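Local coordinates for protein serine protease pet (Escherichia coli, PDB 4OM9) that is a secreted autotransporter enterotoxin of enteroaggregative Escherichia coli, a serine protease that probably cleaves the host cytoskeletal protein alpha-fodrin, at residues Ser592-Arg597 against Ile614-Ala619; Gly603-Lys608 against Gly653-Thr658. All coordinates share one frame; numbering follows the deposited sequence.

Contact 1: Ser592-Arg597 against Ile614-Ala619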
loop_
_atom_site.group_PDB
_atom_site.type_symbol
_atom_site.label_atom_id
_atom_site.label_comp_id
_atom_site.label_asym_id
_atom_site.label_seq_id
_atom_site.Cartn_x
_atom_site.Cartn_y
_atom_site.Cartn_z
ATOM N N SER A 592 -13.354 -15.588 5.784
ATOM C CA SER A 592 -12.581 -14.754 6.674
ATOM C C SER A 592 -11.944 -13.569 5.972
ATOM O O SER A 592 -11.567 -13.615 4.797
ATOM C CB SER A 592 -11.525 -15.585 7.416
ATOM O OG SER A 592 -10.547 -16.108 6.545
ATOM N N LEU A 593 -11.872 -12.483 6.716
ATOM C CA LEU A 593 -11.220 -11.281 6.266
ATOM C C LEU A 593 -9.980 -11.065 7.125
ATOM O O LEU A 593 -10.072 -11.030 8.346
ATOM C CB LEU A 593 -12.171 -10.096 6.359
ATOM C CG LEU A 593 -11.584 -8.726 6.062
ATOM C CD1 LEU A 593 -11.039 -8.671 4.653
ATOM C CD2 LEU A 593 -12.641 -7.680 6.267
ATOM N N SER A 594 -8.827 -10.949 6.474
ATOM C CA SER A 594 -7.567 -10.683 7.147
ATOM C C SER A 594 -6.976 -9.368 6.651
ATOM O O SER A 594 -6.852 -9.132 5.439
ATOM C CB SER A 594 -6.549 -11.808 6.908
ATOM O OG SER A 594 -7.084 -13.069 7.248
ATOM N N ILE A 595 -6.630 -8.510 7.597
ATOM C CA ILE A 595 -5.862 -7.333 7.296
ATOM C C ILE A 595 -4.490 -7.592 7.885
ATOM O O ILE A 595 -4.350 -7.805 9.102
ATOM C CB ILE A 595 -6.482 -6.059 7.877
ATOM C CG1 ILE A 595 -7.860 -5.829 7.258
ATOM C CG2 ILE A 595 -5.571 -4.864 7.615
ATOM C CD1 ILE A 595 -8.670 -4.769 7.967
ATOM N N ALA A 596 -3.490 -7.609 7.006
ATOM C CA ALA A 596 -2.136 -7.974 7.369
ATOM C C ALA A 596 -1.233 -6.766 7.209
ATOM O O ALA A 596 -1.717 -5.652 7.038
ATOM C CB ALA A 596 -1.641 -9.143 6.523
ATOM N N ARG A 597 0.070 -6.993 7.295
ATOM C CA ARG A 597 1.029 -5.905 7.500
ATOM C C ARG A 597 0.952 -4.849 6.395
ATOM O O ARG A 597 0.797 -5.169 5.227
ATOM C CB ARG A 597 2.453 -6.462 7.612
ATOM C CG ARG A 597 2.930 -7.243 6.390
ATOM C CD ARG A 597 4.449 -7.396 6.413
ATOM N NE ARG A 597 5.106 -6.135 6.773
ATOM C CZ ARG A 597 6.329 -6.048 7.294
ATOM N NH1 ARG A 597 7.032 -7.151 7.505
ATOM N NH2 ARG A 597 6.849 -4.864 7.599
ATOM N N ILE A 614 -7.825 -8.563 12.183
ATOM C CA ILE A 614 -7.166 -7.277 11.986
ATOM C C ILE A 614 -5.783 -7.293 12.592
ATOM O O ILE A 614 -5.631 -7.546 13.795
ATOM C CB ILE A 614 -7.969 -6.158 12.608
ATOM C CG1 ILE A 614 -9.437 -6.308 12.192
ATOM C CG2 ILE A 614 -7.390 -4.829 12.213
ATOM C CD1 ILE A 614 -10.242 -5.027 12.239
ATOM N N GLY A 615 -4.777 -7.024 11.767
ATOM C CA GLY A 615 -3.390 -7.141 12.179
ATOM C C GLY A 615 -2.950 -8.593 12.209
ATOM O O GLY A 615 -2.254 -9.019 13.124
ATOM N N ASP A 616 -3.387 -9.355 11.216
ATOM C CA ASP A 616 -2.992 -10.752 11.038
ATOM C C ASP A 616 -1.502 -10.858 10.731
ATOM O O ASP A 616 -0.957 -10.038 9.987
ATOM C CB ASP A 616 -3.809 -11.400 9.898
ATOM C CG ASP A 616 -3.604 -12.909 9.810
ATOM O OD1 ASP A 616 -2.607 -13.421 10.348
ATOM O OD2 ASP A 616 -4.451 -13.598 9.216
ATOM N N LYS A 617 -0.873 -11.903 11.261
ATOM C CA LYS A 617 0.576 -12.056 11.196
ATOM C C LYS A 617 1.042 -12.681 9.901
ATOM O O LYS A 617 2.228 -12.637 9.575
ATOM C CB LYS A 617 1.066 -12.916 12.354
ATOM C CG LYS A 617 1.013 -14.404 12.058
ATOM C CD LYS A 617 0.546 -15.216 13.257
ATOM C CE LYS A 617 1.297 -14.844 14.525
ATOM N NZ LYS A 617 0.595 -15.378 15.729
ATOM N N THR A 618 0.111 -13.281 9.168
ATOM C CA THR A 618 0.473 -13.993 7.959
ATOM C C THR A 618 0.425 -13.066 6.758
ATOM O O THR A 618 -0.604 -12.460 6.452
ATOM C CB THR A 618 -0.440 -15.192 7.725
ATOM O OG1 THR A 618 -0.510 -15.971 8.924
ATOM C CG2 THR A 618 0.094 -16.056 6.588
ATOM N N ALA A 619 1.561 -12.938 6.093
ATOM C CA ALA A 619 1.639 -12.123 4.891
ATOM C C ALA A 619 2.074 -12.989 3.717
ATOM O O ALA A 619 2.677 -14.048 3.901
ATOM C CB ALA A 619 2.583 -10.950 5.095
HETATM O O HOH W 1 1.159 -9.500 8.228
#

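Contact 2: Gly603-Lys608 against Gly653-Thr658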
loop_
_atom_site.group_PDB
_atom_site.type_symbol
_atom_site.label_atom_id
_atom_site.label_comp_id
_atom_site.label_asym_id
_atom_site.label_seq_id
_atom_site.Cartn_x
_atom_site.Cartn_y
_atom_site.Cartn_z
ATOM N N GLY A 603 -13.367 1.643 6.007
ATOM C CA GLY A 603 -14.742 1.574 5.577
ATOM C C GLY A 603 -15.534 0.698 6.543
ATOM O O GLY A 603 -14.966 0.153 7.493
ATOM N N ASN A 604 -16.834 0.547 6.308
ATOM C CA ASN A 604 -17.670 -0.231 7.223
ATOM C C ASN A 604 -17.753 -1.717 6.912
ATOM O O ASN A 604 -17.937 -2.111 5.776
ATOM C CB ASN A 604 -19.083 0.362 7.282
ATOM C CG ASN A 604 -19.118 1.625 8.105
ATOM O OD1 ASN A 604 -18.206 1.856 8.902
ATOM N ND2 ASN A 604 -20.141 2.463 7.909
ATOM N N ILE A 605 -17.609 -2.546 7.936
ATOM C CA ILE A 605 -17.667 -3.980 7.732
ATOM C C ILE A 605 -18.988 -4.570 8.230
ATOM O O ILE A 605 -19.393 -4.313 9.361
ATOM C CB ILE A 605 -16.510 -4.689 8.446
ATOM C CG1 ILE A 605 -15.154 -4.150 7.984
ATOM C CG2 ILE A 605 -16.598 -6.191 8.235
ATOM C CD1 ILE A 605 -13.981 -4.842 8.673
ATOM N N GLN A 606 -19.665 -5.327 7.371
ATOM C CA GLN A 606 -20.781 -6.171 7.791
ATOM C C GLN A 606 -20.312 -7.621 7.699
ATOM O O GLN A 606 -19.813 -8.043 6.658
ATOM C CB GLN A 606 -22.034 -5.949 6.930
ATOM C CG GLN A 606 -22.565 -4.511 6.878
ATOM C CD GLN A 606 -21.712 -3.571 6.012
ATOM O OE1 GLN A 606 -21.317 -3.909 4.887
ATOM N NE2 GLN A 606 -21.425 -2.384 6.543
ATOM N N ALA A 607 -20.442 -8.377 8.787
ATOM C CA ALA A 607 -19.911 -9.740 8.802
ATOM C C ALA A 607 -20.946 -10.732 9.283
ATOM O O ALA A 607 -21.657 -10.490 10.259
ATOM C CB ALA A 607 -18.653 -9.826 9.661
ATOM N N LYS A 608 -21.027 -11.860 8.597
ATOM C CA LYS A 608 -21.948 -12.905 8.984
ATOM C C LYS A 608 -21.216 -14.235 9.023
ATOM O O LYS A 608 -20.595 -14.628 8.036
ATOM C CB LYS A 608 -23.133 -12.964 8.017
ATOM C CG LYS A 608 -24.150 -14.046 8.330
ATOM C CD LYS A 608 -25.073 -14.290 7.140
ATOM C CE LYS A 608 -25.941 -13.064 6.760
ATOM N NZ LYS A 608 -25.264 -12.097 5.806
ATOM N N GLY A 653 -13.218 2.527 10.885
ATOM C CA GLY A 653 -14.613 2.427 10.485
ATOM C C GLY A 653 -15.458 1.731 11.532
ATOM O O GLY A 653 -15.243 1.909 12.725
ATOM N N GLY A 654 -16.426 0.936 11.095
ATOM C CA GLY A 654 -17.283 0.233 12.032
ATOM C C GLY A 654 -17.475 -1.219 11.658
ATOM O O GLY A 654 -17.199 -1.609 10.520
ATOM N N ILE A 655 -17.953 -2.008 12.619
ATOM C CA ILE A 655 -18.172 -3.439 12.430
ATOM C C ILE A 655 -19.556 -3.925 12.918
ATOM O O ILE A 655 -19.895 -3.860 14.118
ATOM C CB ILE A 655 -17.071 -4.262 13.145
ATOM C CG1 ILE A 655 -15.665 -3.768 12.744
ATOM C CG2 ILE A 655 -17.243 -5.742 12.855
ATOM C CD1 ILE A 655 -14.517 -4.723 13.085
ATOM N N MET A 656 -20.354 -4.414 11.974
ATOM C CA MET A 656 -21.594 -5.117 12.286
ATOM C C MET A 656 -21.418 -6.594 11.980
ATOM O O MET A 656 -21.279 -6.983 10.820
ATOM C CB MET A 656 -22.769 -4.567 11.483
ATOM C CG MET A 656 -22.893 -3.073 11.513
ATOM S SD MET A 656 -23.982 -2.451 10.215
ATOM C CE MET A 656 -23.938 -0.688 10.551
ATOM N N ALA A 657 -21.459 -7.422 13.010
ATOM C CA ALA A 657 -21.144 -8.830 12.845
ATOM C C ALA A 657 -22.159 -9.744 13.538
ATOM O O ALA A 657 -22.767 -9.383 14.533
ATOM C CB ALA A 657 -19.715 -9.109 13.370
ATOM N N THR A 658 -22.333 -10.936 12.995
ATOM C CA THR A 658 -23.146 -11.958 13.623
ATOM C C THR A 658 -22.307 -13.233 13.663
ATOM O O THR A 658 -21.797 -13.669 12.627
ATOM C CB THR A 658 -24.473 -12.190 12.855
ATOM O OG1 THR A 658 -25.285 -11.010 12.930
ATOM C CG2 THR A 658 -25.245 -13.362 13.444
#

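Contact 1: Ser592-Arg597 against Ile614-Ala619
Ile595 and Ile614 pair as parallel neighbours, 4.9 Å between CA atoms, and just past them the Ile595 carbonyl oxygen takes two backbone donors. Asp616 N gives the better bond, 2.8 Å to Ile595 O at 150°; the Gly615 N bond to the same oxygen is weak, bent to 123°. Gly615, at positive phi, turns the chain here. On the inner face, Ile595 CD1 and Ile614 CG2 lie 4.4 Å apart, and Val601 also touches Ile595. This is one rung stacked on the next in the right-handed parallel beta-helix of the passenger domain, next to the Asx turn at Asp616. The Asp616 side chain leads back toward the first strand: CG sits anti to the backbone N (chi1 -171°), bringing OD2 to within 3.3 Å of Ser594 OG, a weak bond at most. Its other oxygen closes the Asx turn: Thr618 N reaches Asp616 OD1 at 3.0 Å, from above the carboxylate plane. Ala596 CB nestles 3.5 Å from Thr618 O, and a water bridges Arg597 N to Asp616 O. Farther along the chain, Arg597 CG lies against Ala619 CB, while Arg597 NH1 hydrogen-bonds Ser645 OG and the guanidinium makes a cation-pi contact with Trp576.

Contact 2: Gly603-Lys608 against Gly653-Thr658
Ile605 and Ile655 pair within two parallel strands that run in exact register, Gly603 opposite Gly653 through to Lys608 opposite Thr658, with 1° between the directions of 604-608 and 655-658. Ile605 N-H goes almost straight (177°) to Gly654 O, and Ile605 O receives Met656 N at 2.8 Å. Ala607 repeats the pattern with Met656 O and Thr658 N. On the buried face, Ile605 CD1 meets Ile655 CD1 at 4.4 Å and Ala607 CB meets Ala657 CB at 3.9 Å: like stacks on like, the aliphatic stacking of a beta-helix core, with Ile612 packing onto Ile605 and Ala607 from strand 611-614. On the face that bears Gln606 and Met656, the Met656 side chain starts with CB 4.0 Å from Ile605 O; CG stands anti to the carbonyl carbon (chi1 -49°), and beyond it the chain is extended. SD comes alongside Gln606 CG at 4.2 Å, the two side chains pointing the same way, and CE carries on past that contact. At the corner, Asn604 OD1 takes a weak, bent bond of 3.0 Å from Gly654 N. Gly653, without a side chain, lets its CA come to 3.8 Å from Gly603 O. Lys608 NZ makes a salt bridge with Glu589 OE2, on strand 585-589. Backbone amides thus supply most of the polar bonding between these strands, while matched aliphatic groups fill the inside and Gln606, Met656, Lys608 and Thr658, a mix of polar and apolar groups, line the other face.

From the N terminus, the chain enters contact 1 along 592-597, rounds a corner and continues along 603-608, the first half of contact 2. It then passes through strand 611-614 into 614-619, closing contact 1 over a 16-residue loop. The 614-619 segment leads into strand 618-622, which pairs antiparallel with 640-644 in an excursion from the helical path, and the chain returns to 653-658 to close contact 2 across 44 residues. The segments alternate, so the two closures cross rather than nest. Their centres are 16 Å apart, and they meet inside the beta-helix, where Leu593 CD2 lies 4.0 Å from Ile605 CD1, joining two walls of the solenoid.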